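Local structure of alpha-l-arabinofuranosidase domain protein (Thermotoga maritima, 4ATW) at residues 280-288 with 297-308; 430-441 with 472-482. The protein probably hydrolyses terminal alpha-L-arabinofuranosyl residues from arabinose-containing substrates. All coordinates share one frame; numbering follows the deposited sequence.

Interaction 1 (280-288 with 297-308) is buried, its centre about 11 Å from that of the chain, and joins a strand of the eight-stranded parallel sheet to the helix that follows it. Interaction 2 (430-441 with 472-482), its centre about 23 Å from that of the chain and only partly buried, pairs two antiparallel strands of the mixed sheet. Side chains carry the first contact, through aromatic packing and a salt-bridge network; backbone hydrogen bonds dominate the second. Helix 299-313 ties them together: a disulfide joins Cys306 to Cys476, and Leu299 packs on Phe474. Their centres nevertheless lie about 20 Å apart, one in the barrel and the other in the beta domain.

Interaction 1 of 2, residues 280-288 with 297-308; sequences DEWNVWYRV and YDLKDGIFACGV
Val308 lies over one face of the Trp282 indole, its CG1 3.6 Å from the centroid of the six-membered ring in a CH-pi contact, while Phe304 CE2 comes to the edge of the indole, 3.7 Å from Trp282 CZ3. With CG between the backbone N and the carbonyl carbon (chi1 71°), Trp282 reaches over to the helix, and helix 345-355 adds Phe350 to its surroundings. Val284 points the same way: its CG2 packs on Phe304 CD2 and its CG1 faces the carboxylate of Asp301. Tyr297 sends its ring along the strand end, and its hydroxyl donates to Val284 O at 2.9 Å, nearly along the C=O axis. The Asn283 amide plane runs nearly parallel to that ring, 14° from it.

Farther out, Arg287 bends at chi3 (-89°), bringing its guanidinium back to the helix start. NH1 meets Asp298 OD2 at 3.2 Å from above the carboxylate plane. NH2 forms a salt bridge with Asp301 OD2, but the modelled 2.4 Å is implausibly short and its exact geometry doubtful. Tyr286 CE1 lies over the guanidinium's centre, and Glu295 takes its NE. Lys300, bent at chi3 and chi4, carries NZ to Asp301 OD1 at 2.9 Å and weakly to Tyr286 OH, which also bonds Asp241; the two carboxylates probably offset the closeness of the two cations. Asp298 N donates to Asp301 OD2, and Asp301 N weakly to Asp298 OD1: a capping box. The whole is the strand-to-helix half of a beta-alpha-beta crossover in the (beta/alpha)8 barrel expected of such an arabinofuranosidase.

Interaction 2 of 2, residues 430-441 with 472-482; sequences KKATVYTLTGPD and KPFSCSVIEVE
The Tyr435 ring turns an edge to strand 475-481, with Glu480 CB in its plane, 3.8 Å from Tyr435 CE1; His356 stacks on the ring from outside the pair. The Glu480 carboxylate is tilted 49° to the ring, and its OE1 is hydrogen-bonded to His356, so one histidine serves both side chains. At the other end Phe474 presents its edge to Gly439 O, which lies in the ring plane 3.1 Å from CE1. A chi1 of 56° swings the Phe474 ring alongside residues 438-441, where CZ comes near Asp441 CA. Thr438 stands roughly perpendicular to that side chain, and its OG1 donates to Phe474 O at 3.0 Å from above the carbonyl plane.

Between these ends Thr433, Tyr435 and Leu437 form hydrogen-bonded pairs with Glu480, Val478 and Cys476, each joined by two backbone bonds, of which Leu437 N to Cys476 O measures 2.8 Å. Tyr435, Leu437 and Val478 all touch Leu352 of helix 345-355. On the other face Val434 and Ile479 run alongside each other, CG1 to CG1 at 3.6 Å, and Ser477 OG packs against Thr436 CB. Ala432 CB meets Val481 CB at 3.6 Å near the chain end. Phe474 and Ser475 form a G1 bulge opposite Asn411. Six reciprocal main-chain bonds thus supply most of the polar grip, while the side chains add apolar contacts, the Thr438 hydroxyl bond at one end, the Glu480-His356 bond at the other and, through the Cys476 disulfide, a covalent tie to the barrel helix.

Interaction 1 of 2, residues 280-288 with 297-308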
loop_
_atom_site.group_PDB
_atom_site.type_symbol
_atom_site.label_atom_id
_atom_site.label_comp_id
_atom_site.label_asym_id
_atom_site.label_seq_id
_atom_site.Cartn_x
_atom_site.Cartn_y
_atom_site.Cartn_z
ATOM N N ASP A 280 4.466 -4.369 1.315
ATOM C CA ASP A 280 4.427 -3.817 -0.044
ATOM C C ASP A 280 3.463 -4.429 -1.033
ATOM O O ASP A 280 3.593 -4.237 -2.207
ATOM C CB ASP A 280 5.853 -3.715 -0.649
ATOM C CG ASP A 280 6.502 -5.065 -0.914
ATOM O OD1 ASP A 280 5.860 -6.085 -0.584
ATOM O OD2 ASP A 280 7.650 -5.100 -1.449
ATOM N N GLU A 281 2.484 -5.174 -0.569
ATOM C CA GLU A 281 1.497 -5.730 -1.472
ATOM C C GLU A 281 0.338 -6.256 -0.650
ATOM O O GLU A 281 0.447 -7.294 -0.007
ATOM C CB GLU A 281 2.122 -6.861 -2.278
ATOM C CG GLU A 281 2.086 -6.598 -3.750
ATOM C CD GLU A 281 2.563 -7.769 -4.641
ATOM O OE1 GLU A 281 1.814 -8.765 -4.791
ATOM O OE2 GLU A 281 3.686 -7.691 -5.218
ATOM N N TRP A 282 -0.774 -5.533 -0.637
ATOM C CA TRP A 282 -1.940 -5.980 0.119
ATOM C C TRP A 282 -3.367 -5.467 -0.082
ATOM O O TRP A 282 -3.701 -4.356 0.296
ATOM C CB TRP A 282 -1.829 -5.521 1.569
ATOM C CG TRP A 282 -2.011 -4.038 1.760
ATOM C CD1 TRP A 282 -1.044 -3.077 1.694
ATOM C CD2 TRP A 282 -3.233 -3.365 2.074
ATOM N NE1 TRP A 282 -1.588 -1.842 1.960
ATOM C CE2 TRP A 282 -2.932 -1.986 2.194
ATOM C CE3 TRP A 282 -4.565 -3.793 2.271
ATOM C CZ2 TRP A 282 -3.920 -1.014 2.507
ATOM C CZ3 TRP A 282 -5.563 -2.821 2.594
ATOM C CH2 TRP A 282 -5.223 -1.453 2.705
ATOM N N ASN A 283 -4.216 -6.292 -0.656
ATOM C CA ASN A 283 -5.589 -5.897 -0.853
ATOM C C ASN A 283 -6.509 -7.096 -0.775
ATOM O O ASN A 283 -6.119 -8.194 -0.341
ATOM C CB ASN A 283 -5.480 -5.462 -2.299
ATOM C CG ASN A 283 -6.680 -4.660 -2.770
ATOM O OD1 ASN A 283 -7.779 -4.789 -2.244
ATOM N ND2 ASN A 283 -6.463 -3.827 -3.792
ATOM N N VAL A 284 -7.745 -6.888 -1.188
ATOM C CA VAL A 284 -8.710 -7.971 -1.209
ATOM C C VAL A 284 -8.561 -8.517 -2.594
ATOM O O VAL A 284 -8.363 -7.762 -3.526
ATOM C CB VAL A 284 -10.117 -7.440 -1.040
ATOM C CG1 VAL A 284 -11.104 -8.448 -1.532
ATOM C CG2 VAL A 284 -10.343 -7.069 0.424
ATOM N N TRP A 285 -8.634 -9.821 -2.728
ATOM C CA TRP A 285 -8.512 -10.417 -4.032
ATOM C C TRP A 285 -8.936 -11.868 -3.962
ATOM O O TRP A 285 -8.203 -12.717 -3.439
ATOM C CB TRP A 285 -7.072 -10.302 -4.501
ATOM C CG TRP A 285 -6.778 -11.047 -5.765
ATOM C CD1 TRP A 285 -7.681 -11.494 -6.680
ATOM C CD2 TRP A 285 -5.484 -11.423 -6.257
ATOM N NE1 TRP A 285 -7.035 -12.125 -7.712
ATOM C CE2 TRP A 285 -5.686 -12.097 -7.482
ATOM C CE3 TRP A 285 -4.180 -11.257 -5.785
ATOM C CZ2 TRP A 285 -4.637 -12.601 -8.239
ATOM C CZ3 TRP A 285 -3.149 -11.761 -6.539
ATOM C CH2 TRP A 285 -3.384 -12.426 -7.757
ATOM N N TYR A 286 -10.122 -12.169 -4.472
ATOM C CA TYR A 286 -10.563 -13.549 -4.428
ATOM C C TYR A 286 -11.407 -13.883 -5.652
ATOM O O TYR A 286 -11.425 -15.023 -6.108
ATOM C CB TYR A 286 -11.240 -13.826 -3.080
ATOM C CG TYR A 286 -12.545 -13.109 -2.879
ATOM C CD1 TYR A 286 -12.588 -11.729 -2.700
ATOM C CD2 TYR A 286 -13.748 -13.814 -2.897
ATOM C CE1 TYR A 286 -13.807 -11.061 -2.541
ATOM C CE2 TYR A 286 -14.977 -13.161 -2.742
ATOM C CZ TYR A 286 -14.998 -11.787 -2.560
ATOM O OH TYR A 286 -16.209 -11.169 -2.356
ATOM N N ARG A 287 -12.056 -12.865 -6.206
ATOM C CA ARG A 287 -12.939 -13.056 -7.337
ATOM C C ARG A 287 -12.360 -13.357 -8.707
ATOM O O ARG A 287 -12.692 -14.352 -9.327
ATOM C CB ARG A 287 -13.863 -11.832 -7.419
ATOM C CG ARG A 287 -14.850 -11.728 -6.261
ATOM C CD ARG A 287 -15.622 -10.423 -6.268
ATOM N NE ARG A 287 -14.908 -9.402 -5.535
ATOM C CZ ARG A 287 -15.406 -8.764 -4.486
ATOM N NH1 ARG A 287 -16.624 -9.027 -4.049
ATOM N NH2 ARG A 287 -14.665 -7.880 -3.847
ATOM N N VAL A 288 -11.499 -12.486 -9.187
ATOM C CA VAL A 288 -10.902 -12.641 -10.496
ATOM C C VAL A 288 -9.581 -13.391 -10.386
ATOM O O VAL A 288 -8.814 -13.192 -9.456
ATOM C CB VAL A 288 -10.630 -11.253 -11.121
ATOM C CG1 VAL A 288 -10.170 -11.404 -12.548
ATOM C CG2 VAL A 288 -11.870 -10.385 -11.034
ATOM N N TYR A 297 -14.466 -4.349 -6.573
ATOM C CA TYR A 297 -14.530 -4.090 -5.140
ATOM C C TYR A 297 -15.827 -3.438 -4.708
ATOM O O TYR A 297 -16.334 -2.545 -5.388
ATOM C CB TYR A 297 -13.328 -3.218 -4.714
ATOM C CG TYR A 297 -11.973 -3.880 -4.943
ATOM C CD1 TYR A 297 -11.575 -4.969 -4.172
ATOM C CD2 TYR A 297 -11.116 -3.444 -5.944
ATOM C CE1 TYR A 297 -10.352 -5.608 -4.389
ATOM C CE2 TYR A 297 -9.904 -4.077 -6.172
ATOM C CZ TYR A 297 -9.523 -5.155 -5.388
ATOM O OH TYR A 297 -8.295 -5.755 -5.584
ATOM N N ASP A 298 -16.367 -3.904 -3.585
ATOM C CA ASP A 298 -17.586 -3.340 -3.037
ATOM C C ASP A 298 -17.318 -2.803 -1.621
ATOM O O ASP A 298 -16.209 -2.962 -1.093
ATOM C CB ASP A 298 -18.705 -4.382 -3.032
ATOM C CG ASP A 298 -18.338 -5.635 -2.285
ATOM O OD1 ASP A 298 -17.839 -5.524 -1.153
ATOM O OD2 ASP A 298 -18.566 -6.735 -2.823
ATOM N N LEU A 299 -18.320 -2.162 -1.015
ATOM C CA LEU A 299 -18.185 -1.575 0.328
ATOM C C LEU A 299 -17.568 -2.508 1.374
ATOM O O LEU A 299 -16.794 -2.066 2.221
ATOM C CB LEU A 299 -19.543 -1.086 0.835
ATOM C CG LEU A 299 -19.512 -0.437 2.221
ATOM C CD1 LEU A 299 -18.712 0.837 2.214
ATOM C CD2 LEU A 299 -20.929 -0.158 2.641
ATOM N N LYS A 300 -17.935 -3.787 1.322
ATOM C CA LYS A 300 -17.398 -4.793 2.223
ATOM C C LYS A 300 -15.882 -4.661 2.204
ATOM O O LYS A 300 -15.260 -4.465 3.250
ATOM C CB LYS A 300 -17.777 -6.180 1.725
ATOM C CG LYS A 300 -17.134 -7.332 2.468
ATOM C CD LYS A 300 -17.541 -8.699 1.861
ATOM C CE LYS A 300 -16.595 -9.201 0.747
ATOM N NZ LYS A 300 -16.634 -8.461 -0.542
ATOM N N ASP A 301 -15.299 -4.748 1.002
ATOM C CA ASP A 301 -13.865 -4.666 0.815
ATOM C C ASP A 301 -13.312 -3.341 1.263
ATOM O O ASP A 301 -12.222 -3.279 1.836
ATOM C CB ASP A 301 -13.530 -4.898 -0.639
ATOM C CG ASP A 301 -14.139 -6.173 -1.168
ATOM O OD1 ASP A 301 -14.016 -7.223 -0.494
ATOM O OD2 ASP A 301 -14.744 -6.132 -2.261
ATOM N N GLY A 302 -14.058 -2.275 1.007
ATOM C CA GLY A 302 -13.600 -0.953 1.418
ATOM C C GLY A 302 -13.444 -0.823 2.931
ATOM O O GLY A 302 -12.556 -0.113 3.431
ATOM N N ILE A 303 -14.327 -1.494 3.663
ATOM C CA ILE A 303 -14.269 -1.476 5.119
ATOM C C ILE A 303 -12.989 -2.190 5.551
ATOM O O ILE A 303 -12.290 -1.719 6.443
ATOM C CB ILE A 303 -15.511 -2.169 5.738
ATOM C CG1 ILE A 303 -16.748 -1.292 5.507
ATOM C CG2 ILE A 303 -15.274 -2.486 7.209
ATOM C CD1 ILE A 303 -16.639 0.118 6.039
ATOM N N PHE A 304 -12.679 -3.317 4.905
ATOM C CA PHE A 304 -11.468 -4.056 5.224
ATOM C C PHE A 304 -10.275 -3.136 5.053
ATOM O O PHE A 304 -9.379 -3.080 5.894
ATOM C CB PHE A 304 -11.310 -5.259 4.298
ATOM C CG PHE A 304 -9.923 -5.820 4.297
ATOM C CD1 PHE A 304 -9.521 -6.737 5.278
ATOM C CD2 PHE A 304 -8.987 -5.358 3.384
ATOM C CE1 PHE A 304 -8.207 -7.175 5.351
ATOM C CE2 PHE A 304 -7.678 -5.788 3.452
ATOM C CZ PHE A 304 -7.284 -6.700 4.443
ATOM N N ALA A 305 -10.279 -2.423 3.938
ATOM C CA ALA A 305 -9.219 -1.500 3.611
ATOM C C ALA A 305 -9.146 -0.443 4.688
ATOM O O ALA A 305 -8.066 -0.026 5.128
ATOM C CB ALA A 305 -9.509 -0.865 2.256
ATOM N N CYS A 306 -10.321 -0.017 5.115
ATOM C CA CYS A 306 -10.407 1.007 6.126
ATOM C C CYS A 306 -9.723 0.499 7.402
ATOM O O CYS A 306 -8.884 1.183 8.010
ATOM C CB CYS A 306 -11.881 1.335 6.357
ATOM S SG CYS A 306 -12.266 3.085 6.084
ATOM N N GLY A 307 -10.074 -0.721 7.776
ATOM C CA GLY A 307 -9.518 -1.326 8.968
ATOM C C GLY A 307 -8.016 -1.504 8.916
ATOM O O GLY A 307 -7.292 -1.243 9.903
ATOM N N VAL A 308 -7.535 -1.973 7.772
ATOM C CA VAL A 308 -6.109 -2.148 7.605
ATOM C C VAL A 308 -5.387 -0.821 7.903
ATOM O O VAL A 308 -4.437 -0.778 8.685
ATOM C CB VAL A 308 -5.782 -2.630 6.170
ATOM C CG1 VAL A 308 -4.273 -2.682 5.962
ATOM C CG2 VAL A 308 -6.369 -4.017 5.956
#

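Interaction 2 of 2, residues 430-441 with 472-482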
loop_
_atom_site.group_PDB
_atom_site.type_symbol
_atom_site.label_atom_id
_atom_site.label_comp_id
_atom_site.label_asym_id
_atom_site.label_seq_id
_atom_site.Cartn_x
_atom_site.Cartn_y
_atom_site.Cartn_z
ATOM N N LYS A 430 -16.284 21.932 21.830
ATOM C CA LYS A 430 -15.926 22.451 20.512
ATOM C C LYS A 430 -16.989 22.000 19.505
ATOM O O LYS A 430 -17.892 21.226 19.835
ATOM C CB LYS A 430 -14.548 21.942 20.072
ATOM C CG LYS A 430 -13.772 21.232 21.166
ATOM C CD LYS A 430 -13.097 22.182 22.134
ATOM C CE LYS A 430 -11.771 22.648 21.589
ATOM N NZ LYS A 430 -10.959 23.234 22.682
ATOM N N LYS A 431 -16.877 22.488 18.278
ATOM C CA LYS A 431 -17.836 22.137 17.249
ATOM C C LYS A 431 -17.142 21.328 16.165
ATOM O O LYS A 431 -16.958 21.803 15.043
ATOM C CB LYS A 431 -18.443 23.402 16.644
ATOM C CG LYS A 431 -19.857 23.227 16.107
ATOM C CD LYS A 431 -20.867 23.122 17.248
ATOM C CE LYS A 431 -20.951 24.417 18.057
ATOM N NZ LYS A 431 -21.665 24.243 19.352
ATOM N N ALA A 432 -16.753 20.105 16.507
ATOM C CA ALA A 432 -16.081 19.218 15.562
ATOM C C ALA A 432 -16.976 18.747 14.397
ATOM O O ALA A 432 -18.207 18.780 14.483
ATOM C CB ALA A 432 -15.547 18.013 16.310
ATOM N N THR A 433 -16.346 18.305 13.310
ATOM C CA THR A 433 -17.067 17.801 12.143
ATOM C C THR A 433 -16.651 16.344 11.869
ATOM O O THR A 433 -15.470 16.032 11.923
ATOM C CB THR A 433 -16.788 18.710 10.923
ATOM O OG1 THR A 433 -16.893 17.935 9.721
ATOM C CG2 THR A 433 -15.412 19.398 11.046
ATOM N N VAL A 434 -17.605 15.448 11.606
ATOM C CA VAL A 434 -17.246 14.044 11.360
ATOM C C VAL A 434 -17.453 13.580 9.938
ATOM O O VAL A 434 -18.559 13.703 9.383
ATOM C CB VAL A 434 -18.025 13.026 12.270
ATOM C CG1 VAL A 434 -18.110 13.540 13.677
ATOM C CG2 VAL A 434 -19.419 12.711 11.704
ATOM N N TYR A 435 -16.392 13.030 9.347
ATOM C CA TYR A 435 -16.515 12.525 7.986
ATOM C C TYR A 435 -16.649 11.045 8.075
ATOM O O TYR A 435 -15.751 10.388 8.561
ATOM C CB TYR A 435 -15.299 12.871 7.146
ATOM C CG TYR A 435 -14.907 14.305 7.265
ATOM C CD1 TYR A 435 -14.185 14.749 8.367
ATOM C CD2 TYR A 435 -15.251 15.217 6.281
ATOM C CE1 TYR A 435 -13.795 16.081 8.488
ATOM C CE2 TYR A 435 -14.880 16.564 6.388
ATOM C CZ TYR A 435 -14.146 16.991 7.496
ATOM O OH TYR A 435 -13.745 18.302 7.623
ATOM N N THR A 436 -17.780 10.529 7.621
ATOM C CA THR A 436 -18.009 9.097 7.677
ATOM C C THR A 436 -18.209 8.499 6.279
ATOM O O THR A 436 -18.745 9.152 5.360
ATOM C CB THR A 436 -19.224 8.786 8.567
ATOM O OG1 THR A 436 -20.409 8.787 7.770
ATOM C CG2 THR A 436 -19.372 9.863 9.650
ATOM N N LEU A 437 -17.769 7.252 6.128
ATOM C CA LEU A 437 -17.864 6.554 4.845
ATOM C C LEU A 437 -18.600 5.232 4.929
ATOM O O LEU A 437 -18.164 4.301 5.618
ATOM C CB LEU A 437 -16.461 6.310 4.270
ATOM C CG LEU A 437 -16.297 5.268 3.168
ATOM C CD1 LEU A 437 -17.152 5.611 1.959
ATOM C CD2 LEU A 437 -14.830 5.214 2.795
ATOM N N THR A 438 -19.712 5.157 4.211
ATOM C CA THR A 438 -20.513 3.941 4.191
ATOM C C THR A 438 -21.392 4.034 2.960
ATOM O O THR A 438 -21.131 4.864 2.087
ATOM C CB THR A 438 -21.408 3.812 5.470
ATOM O OG1 THR A 438 -21.926 2.471 5.588
ATOM C CG2 THR A 438 -22.560 4.806 5.409
ATOM N N GLY A 439 -22.420 3.192 2.898
ATOM C CA GLY A 439 -23.324 3.211 1.767
ATOM C C GLY A 439 -24.521 2.303 1.958
ATOM O O GLY A 439 -24.668 1.683 3.005
ATOM N N PRO A 440 -25.389 2.184 0.946
ATOM C CA PRO A 440 -26.591 1.342 0.985
ATOM C C PRO A 440 -26.505 -0.015 1.707
ATOM O O PRO A 440 -27.151 -0.238 2.726
ATOM C CB PRO A 440 -26.923 1.166 -0.489
ATOM C CG PRO A 440 -26.524 2.495 -1.062
ATOM C CD PRO A 440 -25.195 2.752 -0.400
ATOM N N ASP A 441 -25.726 -0.930 1.157
ATOM C CA ASP A 441 -25.566 -2.245 1.753
ATOM C C ASP A 441 -24.104 -2.652 1.673
ATOM O O ASP A 441 -23.297 -1.992 1.024
ATOM C CB ASP A 441 -26.427 -3.276 1.041
ATOM C CG ASP A 441 -26.283 -3.208 -0.461
ATOM O OD1 ASP A 441 -26.580 -2.132 -1.024
ATOM O OD2 ASP A 441 -25.884 -4.223 -1.076
ATOM N N LYS A 472 -22.835 4.196 12.122
ATOM C CA LYS A 472 -23.642 3.281 11.312
ATOM C C LYS A 472 -22.983 1.928 11.095
ATOM O O LYS A 472 -21.766 1.768 11.280
ATOM C CB LYS A 472 -23.941 3.906 9.952
ATOM C CG LYS A 472 -24.374 5.351 10.051
ATOM C CD LYS A 472 -24.753 5.929 8.703
ATOM C CE LYS A 472 -24.817 7.444 8.766
ATOM N NZ LYS A 472 -25.144 8.002 7.427
ATOM N N PRO A 473 -23.788 0.923 10.716
ATOM C CA PRO A 473 -23.214 -0.407 10.485
ATOM C C PRO A 473 -22.223 -0.320 9.333
ATOM O O PRO A 473 -22.309 0.596 8.494
ATOM C CB PRO A 473 -24.439 -1.259 10.161
ATOM C CG PRO A 473 -25.399 -0.260 9.566
ATOM C CD PRO A 473 -25.241 0.921 10.475
ATOM N N PHE A 474 -21.285 -1.264 9.296
ATOM C CA PHE A 474 -20.252 -1.279 8.257
ATOM C C PHE A 474 -19.840 0.126 7.802
ATOM O O PHE A 474 -19.878 0.469 6.626
ATOM C CB PHE A 474 -20.698 -2.142 7.064
ATOM C CG PHE A 474 -22.014 -1.732 6.452
ATOM C CD1 PHE A 474 -22.087 -0.655 5.577
ATOM C CD2 PHE A 474 -23.179 -2.448 6.728
ATOM C CE1 PHE A 474 -23.303 -0.305 4.982
ATOM C CE2 PHE A 474 -24.397 -2.105 6.142
ATOM C CZ PHE A 474 -24.462 -1.038 5.268
ATOM N N SER A 475 -19.431 0.929 8.766
ATOM C CA SER A 475 -19.004 2.286 8.492
ATOM C C SER A 475 -17.604 2.579 9.077
ATOM O O SER A 475 -17.104 1.922 9.995
ATOM C CB SER A 475 -20.033 3.294 9.040
ATOM O OG SER A 475 -20.036 3.366 10.462
ATOM N N CYS A 476 -16.983 3.606 8.534
ATOM C CA CYS A 476 -15.643 3.981 8.929
ATOM C C CYS A 476 -15.776 5.476 9.062
ATOM O O CYS A 476 -16.196 6.144 8.120
ATOM C CB CYS A 476 -14.728 3.577 7.782
ATOM S SG CYS A 476 -12.929 3.774 7.910
ATOM N N SER A 477 -15.448 5.999 10.236
ATOM C CA SER A 477 -15.606 7.425 10.473
ATOM C C SER A 477 -14.391 8.084 11.111
ATOM O O SER A 477 -13.618 7.452 11.816
ATOM C CB SER A 477 -16.827 7.647 11.371
ATOM O OG SER A 477 -17.970 6.928 10.919
ATOM N N VAL A 478 -14.214 9.363 10.842
ATOM C CA VAL A 478 -13.120 10.124 11.425
ATOM C C VAL A 478 -13.720 11.403 12.008
ATOM O O VAL A 478 -14.189 12.306 11.274
ATOM C CB VAL A 478 -12.078 10.566 10.391
ATOM C CG1 VAL A 478 -10.958 11.362 11.095
ATOM C CG2 VAL A 478 -11.564 9.372 9.639
ATOM N N ILE A 479 -13.730 11.477 13.330
ATOM C CA ILE A 479 -14.249 12.653 13.996
ATOM C C ILE A 479 -13.068 13.617 14.014
ATOM O O ILE A 479 -12.036 13.330 14.612
ATOM C CB ILE A 479 -14.719 12.304 15.437
ATOM C CG1 ILE A 479 -15.881 11.310 15.381
ATOM C CG2 ILE A 479 -15.183 13.535 16.133
ATOM C CD1 ILE A 479 -16.361 10.774 16.731
ATOM N N GLU A 480 -13.210 14.739 13.328
ATOM C CA GLU A 480 -12.141 15.731 13.253
ATOM C C GLU A 480 -12.470 16.897 14.150
ATOM O O GLU A 480 -13.303 17.735 13.814
ATOM C CB GLU A 480 -11.976 16.218 11.825
ATOM C CG GLU A 480 -10.745 17.019 11.590
ATOM C CD GLU A 480 -10.535 17.283 10.106
ATOM O OE1 GLU A 480 -10.126 16.342 9.382
ATOM O OE2 GLU A 480 -10.800 18.435 9.663
ATOM N N VAL A 481 -11.772 16.955 15.275
ATOM C CA VAL A 481 -11.996 17.968 16.306
ATOM C C VAL A 481 -10.833 18.919 16.533
ATOM O O VAL A 481 -9.897 18.936 15.756
ATOM C CB VAL A 481 -12.325 17.263 17.669
ATOM C CG1 VAL A 481 -11.090 16.549 18.183
ATOM C CG2 VAL A 481 -12.841 18.266 18.721
ATOM N N GLU A 482 -10.916 19.676 17.636
ATOM C CA GLU A 482 -9.925 20.661 18.070
ATOM C C GLU A 482 -9.763 21.723 16.984
ATOM O O GLU A 482 -8.625 22.186 16.789
ATOM C CB GLU A 482 -8.576 19.966 18.368
ATOM C CG GLU A 482 -7.989 20.216 19.772
ATOM C CD GLU A 482 -7.627 21.682 19.998
ATOM O OE1 GLU A 482 -7.849 22.500 19.074
ATOM O OE2 GLU A 482 -7.117 22.028 21.093
ATOM O OXT GLU A 482 -10.781 22.091 16.349
#